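Local coordinates for protein choline kinase (Streptococcus pneumoniae, PDB 4R78) that probably phosphorylates choline, as a kinase with a protein kinase-like fold that binds adenosine monophosphate in its nucleotide pocket, at residues V176-D189 with E258-I270. Residues are numbered along the deposited sequence; the frame is centred on the assembly and turned at random.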
loop_
_atom_site.group_PDB
_atom_site.type_symbol
_atom_site.label_atom_id
_atom_site.label_comp_id
_atom_site.label_asym_id
_atom_site.label_seq_id
_atom_site.Cartn_x
_atom_site.Cartn_y
_atom_site.Cartn_z
ATOM N N VAL A 176 -21.402 2.031 -5.451
ATOM C CA VAL A 176 -20.174 1.281 -5.176
ATOM C C VAL A 176 -20.496 -0.129 -4.663
ATOM O O VAL A 176 -19.950 -1.116 -5.166
ATOM C CB VAL A 176 -19.244 2.043 -4.202
ATOM C CG1 VAL A 176 -18.078 1.157 -3.753
ATOM C CG2 VAL A 176 -18.717 3.307 -4.861
ATOM N N PHE A 177 -21.402 -0.223 -3.689
ATOM C CA PHE A 177 -21.783 -1.524 -3.126
ATOM C C PHE A 177 -22.494 -2.441 -4.126
ATOM O O PHE A 177 -22.511 -3.661 -3.942
ATOM C CB PHE A 177 -22.620 -1.355 -1.849
ATOM C CG PHE A 177 -21.796 -1.207 -0.592
ATOM C CD1 PHE A 177 -21.447 -2.321 0.166
ATOM C CD2 PHE A 177 -21.375 0.049 -0.164
ATOM C CE1 PHE A 177 -20.689 -2.185 1.333
ATOM C CE2 PHE A 177 -20.613 0.193 1.001
ATOM C CZ PHE A 177 -20.272 -0.927 1.747
ATOM N N SER A 178 -23.077 -1.856 -5.176
ATOM C CA SER A 178 -23.721 -2.646 -6.227
ATOM C C SER A 178 -22.698 -3.440 -7.040
ATOM O O SER A 178 -23.047 -4.414 -7.709
ATOM C CB SER A 178 -24.571 -1.762 -7.151
ATOM O OG SER A 178 -23.775 -1.094 -8.116
ATOM N N LEU A 179 -21.434 -3.026 -6.973
ATOM C CA LEU A 179 -20.359 -3.707 -7.693
ATOM C C LEU A 179 -20.004 -5.073 -7.109
ATOM O O LEU A 179 -19.398 -5.900 -7.796
ATOM C CB LEU A 179 -19.117 -2.812 -7.777
ATOM C CG LEU A 179 -19.308 -1.471 -8.499
ATOM C CD1 LEU A 179 -18.080 -0.583 -8.339
ATOM C CD2 LEU A 179 -19.656 -1.658 -9.975
ATOM N N GLU A 180 -20.384 -5.308 -5.852
ATOM C CA GLU A 180 -20.121 -6.590 -5.190
ATOM C C GLU A 180 -20.760 -7.758 -5.945
ATOM O O GLU A 180 -20.122 -8.796 -6.142
ATOM C CB GLU A 180 -20.585 -6.565 -3.726
ATOM C CG GLU A 180 -20.159 -7.794 -2.919
ATOM C CD GLU A 180 -20.352 -7.645 -1.416
ATOM O OE1 GLU A 180 -21.073 -6.728 -0.966
ATOM O OE2 GLU A 180 -19.777 -8.466 -0.673
ATOM N N LYS A 181 -22.009 -7.569 -6.374
ATOM C CA LYS A 181 -22.742 -8.580 -7.140
ATOM C C LYS A 181 -22.070 -8.890 -8.477
ATOM O O LYS A 181 -21.996 -10.055 -8.879
ATOM C CB LYS A 181 -24.201 -8.141 -7.351
ATOM C CG LYS A 181 -25.043 -9.035 -8.277
ATOM C CD LYS A 181 -25.270 -10.423 -7.695
ATOM C CE LYS A 181 -26.058 -11.301 -8.658
ATOM N NZ LYS A 181 -26.242 -12.669 -8.103
ATOM N N ARG A 182 -21.585 -7.854 -9.163
ATOM C CA ARG A 182 -20.897 -8.042 -10.434
ATOM C C ARG A 182 -19.612 -8.836 -10.230
ATOM O O ARG A 182 -19.341 -9.773 -10.975
ATOM C CB ARG A 182 -20.614 -6.705 -11.132
ATOM C CG ARG A 182 -19.930 -6.832 -12.496
ATOM C CD ARG A 182 -20.734 -7.687 -13.480
ATOM N NE ARG A 182 -20.113 -7.742 -14.800
ATOM C CZ ARG A 182 -20.498 -8.546 -15.789
ATOM N NH1 ARG A 182 -21.510 -9.391 -15.621
ATOM N NH2 ARG A 182 -19.860 -8.513 -16.950
ATOM N N LEU A 183 -18.839 -8.476 -9.205
ATOM C CA LEU A 183 -17.609 -9.210 -8.898
ATOM C C LEU A 183 -17.877 -10.684 -8.583
ATOM O O LEU A 183 -17.114 -11.553 -9.000
ATOM C CB LEU A 183 -16.816 -8.535 -7.775
ATOM C CG LEU A 183 -16.046 -7.257 -8.135
ATOM C CD1 LEU A 183 -15.524 -6.583 -6.878
ATOM C CD2 LEU A 183 -14.903 -7.524 -9.122
ATOM N N ALA A 184 -18.968 -10.961 -7.866
ATOM C CA ALA A 184 -19.366 -12.341 -7.567
ATOM C C ALA A 184 -19.724 -13.125 -8.832
ATOM O O ALA A 184 -19.373 -14.301 -8.962
ATOM C CB ALA A 184 -20.517 -12.364 -6.571
ATOM N N ASP A 185 -20.408 -12.466 -9.766
ATOM C CA ASP A 185 -20.770 -13.084 -11.044
ATOM C C ASP A 185 -19.536 -13.404 -11.889
ATOM O O ASP A 185 -19.426 -14.502 -12.440
ATOM C CB ASP A 185 -21.738 -12.183 -11.822
ATOM C CG ASP A 185 -22.343 -12.870 -13.049
ATOM O OD1 ASP A 185 -22.300 -14.116 -13.143
ATOM O OD2 ASP A 185 -22.882 -12.157 -13.922
ATOM N N LEU A 186 -18.606 -12.453 -11.980
ATOM C CA LEU A 186 -17.364 -12.649 -12.728
ATOM C C LEU A 186 -16.512 -13.745 -12.096
ATOM O O LEU A 186 -15.825 -14.493 -12.798
ATOM C CB LEU A 186 -16.570 -11.340 -12.814
ATOM C CG LEU A 186 -17.205 -10.170 -13.575
ATOM C CD1 LEU A 186 -16.402 -8.896 -13.366
ATOM C CD2 LEU A 186 -17.354 -10.477 -15.061
ATOM N N GLY A 187 -16.580 -13.839 -10.769
ATOM C CA GLY A 187 -15.804 -14.805 -9.998
ATOM C C GLY A 187 -14.522 -14.161 -9.519
ATOM O O GLY A 187 -13.665 -13.820 -10.327
ATOM N N VAL A 188 -14.396 -13.995 -8.205
ATOM C CA VAL A 188 -13.228 -13.344 -7.605
ATOM C C VAL A 188 -12.141 -14.373 -7.304
ATOM O O VAL A 188 -12.406 -15.419 -6.707
ATOM C CB VAL A 188 -13.613 -12.551 -6.321
ATOM C CG1 VAL A 188 -12.389 -11.913 -5.669
ATOM C CG2 VAL A 188 -14.651 -11.478 -6.649
ATOM N N ASP A 189 -10.923 -14.066 -7.734
ATOM C CA ASP A 189 -9.780 -14.941 -7.512
ATOM C C ASP A 189 -9.095 -14.598 -6.194
ATOM O O ASP A 189 -9.332 -13.533 -5.619
ATOM C CB ASP A 189 -8.815 -14.865 -8.700
ATOM C CG ASP A 189 -9.466 -15.304 -10.005
ATOM O OD1 ASP A 189 -10.002 -16.434 -10.061
ATOM O OD2 ASP A 189 -9.455 -14.520 -10.974
ATOM N N GLU A 258 -12.416 -5.664 -17.027
ATOM C CA GLU A 258 -13.562 -5.221 -16.236
ATOM C C GLU A 258 -13.255 -5.193 -14.742
ATOM O O GLU A 258 -13.633 -4.245 -14.051
ATOM C CB GLU A 258 -14.818 -6.057 -16.514
ATOM C CG GLU A 258 -16.067 -5.446 -15.879
ATOM C CD GLU A 258 -17.350 -6.207 -16.153
ATOM O OE1 GLU A 258 -17.326 -7.209 -16.898
ATOM O OE2 GLU A 258 -18.395 -5.783 -15.616
ATOM N N LYS A 259 -12.559 -6.217 -14.249
ATOM C CA LYS A 259 -12.166 -6.252 -12.839
ATOM C C LYS A 259 -11.254 -5.074 -12.505
ATOM O O LYS A 259 -11.413 -4.448 -11.464
ATOM C CB LYS A 259 -11.483 -7.572 -12.477
ATOM C CG LYS A 259 -12.424 -8.738 -12.243
ATOM C CD LYS A 259 -11.615 -9.973 -11.898
ATOM C CE LYS A 259 -12.494 -11.131 -11.504
ATOM N NZ LYS A 259 -11.660 -12.356 -11.307
ATOM N N ILE A 260 -10.307 -4.774 -13.392
ATOM C CA ILE A 260 -9.436 -3.620 -13.204
ATOM C C ILE A 260 -10.266 -2.341 -13.048
ATOM O O ILE A 260 -10.035 -1.558 -12.126
ATOM C CB ILE A 260 -8.396 -3.496 -14.345
ATOM C CG1 ILE A 260 -7.400 -4.657 -14.268
ATOM C CG2 ILE A 260 -7.649 -2.155 -14.273
ATOM C CD1 ILE A 260 -6.524 -4.806 -15.501
ATOM N N ALA A 261 -11.238 -2.146 -13.937
ATOM C CA ALA A 261 -12.086 -0.957 -13.895
ATOM C C ALA A 261 -12.855 -0.863 -12.573
ATOM O O ALA A 261 -12.946 0.210 -11.970
ATOM C CB ALA A 261 -13.045 -0.945 -15.084
ATOM N N ILE A 262 -13.392 -1.996 -12.123
ATOM C CA ILE A 262 -14.137 -2.060 -10.867
ATOM C C ILE A 262 -13.245 -1.762 -9.659
ATOM O O ILE A 262 -13.623 -0.982 -8.782
ATOM C CB ILE A 262 -14.872 -3.418 -10.711
ATOM C CG1 ILE A 262 -16.002 -3.514 -11.745
ATOM C CG2 ILE A 262 -15.415 -3.583 -9.292
ATOM C CD1 ILE A 262 -16.605 -4.903 -11.925
ATOM N N TYR A 263 -12.060 -2.365 -9.623
ATOM C CA TYR A 263 -11.152 -2.162 -8.498
ATOM C C TYR A 263 -10.607 -0.740 -8.403
ATOM O O TYR A 263 -10.360 -0.260 -7.303
ATOM C CB TYR A 263 -10.035 -3.213 -8.468
ATOM C CG TYR A 263 -10.539 -4.593 -8.092
ATOM C CD1 TYR A 263 -11.341 -4.774 -6.964
ATOM C CD2 TYR A 263 -10.209 -5.713 -8.853
ATOM C CE1 TYR A 263 -11.817 -6.030 -6.610
ATOM C CE2 TYR A 263 -10.681 -6.982 -8.506
ATOM C CZ TYR A 263 -11.478 -7.128 -7.382
ATOM O OH TYR A 263 -11.949 -8.370 -7.025
ATOM N N LYS A 264 -10.471 -0.057 -9.541
ATOM C CA LYS A 264 -10.108 1.367 -9.536
ATOM C C LYS A 264 -11.145 2.176 -8.750
ATOM O O LYS A 264 -10.787 3.024 -7.939
ATOM C CB LYS A 264 -9.980 1.915 -10.965
ATOM C CG LYS A 264 -8.717 1.493 -11.711
ATOM C CD LYS A 264 -8.705 2.123 -13.094
ATOM C CE LYS A 264 -7.438 1.797 -13.864
ATOM N NZ LYS A 264 -7.570 2.221 -15.290
ATOM N N ILE A 265 -12.429 1.901 -8.985
ATOM C CA ILE A 265 -13.507 2.594 -8.276
ATOM C C ILE A 265 -13.477 2.286 -6.780
ATOM O O ILE A 265 -13.630 3.185 -5.948
ATOM C CB ILE A 265 -14.899 2.244 -8.867
ATOM C CG1 ILE A 265 -15.015 2.760 -10.306
ATOM C CG2 ILE A 265 -16.026 2.832 -8.010
ATOM C CD1 ILE A 265 -16.116 2.090 -11.109
ATOM N N LEU A 266 -13.257 1.017 -6.444
ATOM C CA LEU A 266 -13.215 0.608 -5.047
ATOM C C LEU A 266 -12.036 1.245 -4.323
ATOM O O LEU A 266 -12.165 1.655 -3.176
ATOM C CB LEU A 266 -13.171 -0.917 -4.920
ATOM C CG LEU A 266 -14.416 -1.692 -5.361
ATOM C CD1 LEU A 266 -14.226 -3.170 -5.124
ATOM C CD2 LEU A 266 -15.645 -1.209 -4.625
ATOM N N GLN A 267 -10.901 1.346 -5.008
ATOM C CA GLN A 267 -9.709 1.973 -4.442
ATOM C C GLN A 267 -9.903 3.462 -4.177
ATOM O O GLN A 267 -9.581 3.947 -3.097
ATOM C CB GLN A 267 -8.492 1.726 -5.337
ATOM C CG GLN A 267 -7.936 0.326 -5.156
ATOM C CD GLN A 267 -7.109 -0.183 -6.317
ATOM O OE1 GLN A 267 -7.009 -1.398 -6.532
ATOM N NE2 GLN A 267 -6.506 0.723 -7.063
ATOM N N ASP A 268 -10.446 4.186 -5.152
ATOM C CA ASP A 268 -10.711 5.604 -4.950
ATOM C C ASP A 268 -11.671 5.841 -3.783
ATOM O O ASP A 268 -11.475 6.774 -3.000
ATOM C CB ASP A 268 -11.221 6.257 -6.233
ATOM C CG ASP A 268 -10.095 6.684 -7.152
ATOM O OD1 ASP A 268 -8.962 6.909 -6.672
ATOM O OD2 ASP A 268 -10.343 6.815 -8.367
ATOM N N THR A 269 -12.670 4.969 -3.647
ATOM C CA THR A 269 -13.621 5.055 -2.542
ATOM C C THR A 269 -12.916 4.811 -1.209
ATOM O O THR A 269 -12.980 5.647 -0.300
ATOM C CB THR A 269 -14.793 4.065 -2.720
ATOM O OG1 THR A 269 -15.437 4.317 -3.977
ATOM C CG2 THR A 269 -15.806 4.241 -1.606
ATOM N N ILE A 270 -12.223 3.683 -1.116
ATOM C CA ILE A 270 -11.532 3.299 0.112
ATOM C C ILE A 270 -10.487 4.327 0.546
ATOM O O ILE A 270 -10.482 4.759 1.702
ATOM C CB ILE A 270 -10.937 1.873 -0.001
ATOM C CG1 ILE A 270 -12.076 0.849 0.025
ATOM C CG2 ILE A 270 -9.923 1.598 1.122
ATOM C CD1 ILE A 270 -11.716 -0.517 -0.506
#
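Lys259 stretches its straight chain past Leu183 and Leu186 to the end of helix 179-186, where NZ donates to Gly187 O at 2.7 Å, in the carbonyl plane. The same ammonium forms salt bridges with Asp189 OD2, 3.1 Å from NZ, and with Asp222, which also accepts from the backbone N of Asp189. Gly187, with positive phi, turns the chain out of the helix and presents this carbonyl. Leu183 is a knob among Lys259, Ile262, Tyr263 and Leu266. With its CG anti to the carbonyl carbon (chi1 -75°), both methyls reach Tyr263: Leu183 CD1 lies oblique to the ring, 3.8 Å from Tyr263 CE1, and CD2 nears OH. In return, Ile262 fits among Leu179, Arg182, Leu183 and Leu186, its CG2 3.9 Å from Leu183 CD1. The axes of 179-186 and 258-270 run roughly antiparallel, 152° between N-to-C directions. Along one margin Arg182 NE meets Glu258 OE2 at 2.7 Å. Arg182 NH2 takes Glu258 OE1 at 2.9 Å, guanidinium and carboxylate planes 39° apart; Tyr303 also bonds OE2. An apolar seam flanked by ion pairs thus joins helices 169-177 and 179-186 to helix 257-280, and two carboxylates would be expected to keep Lys259 protonated.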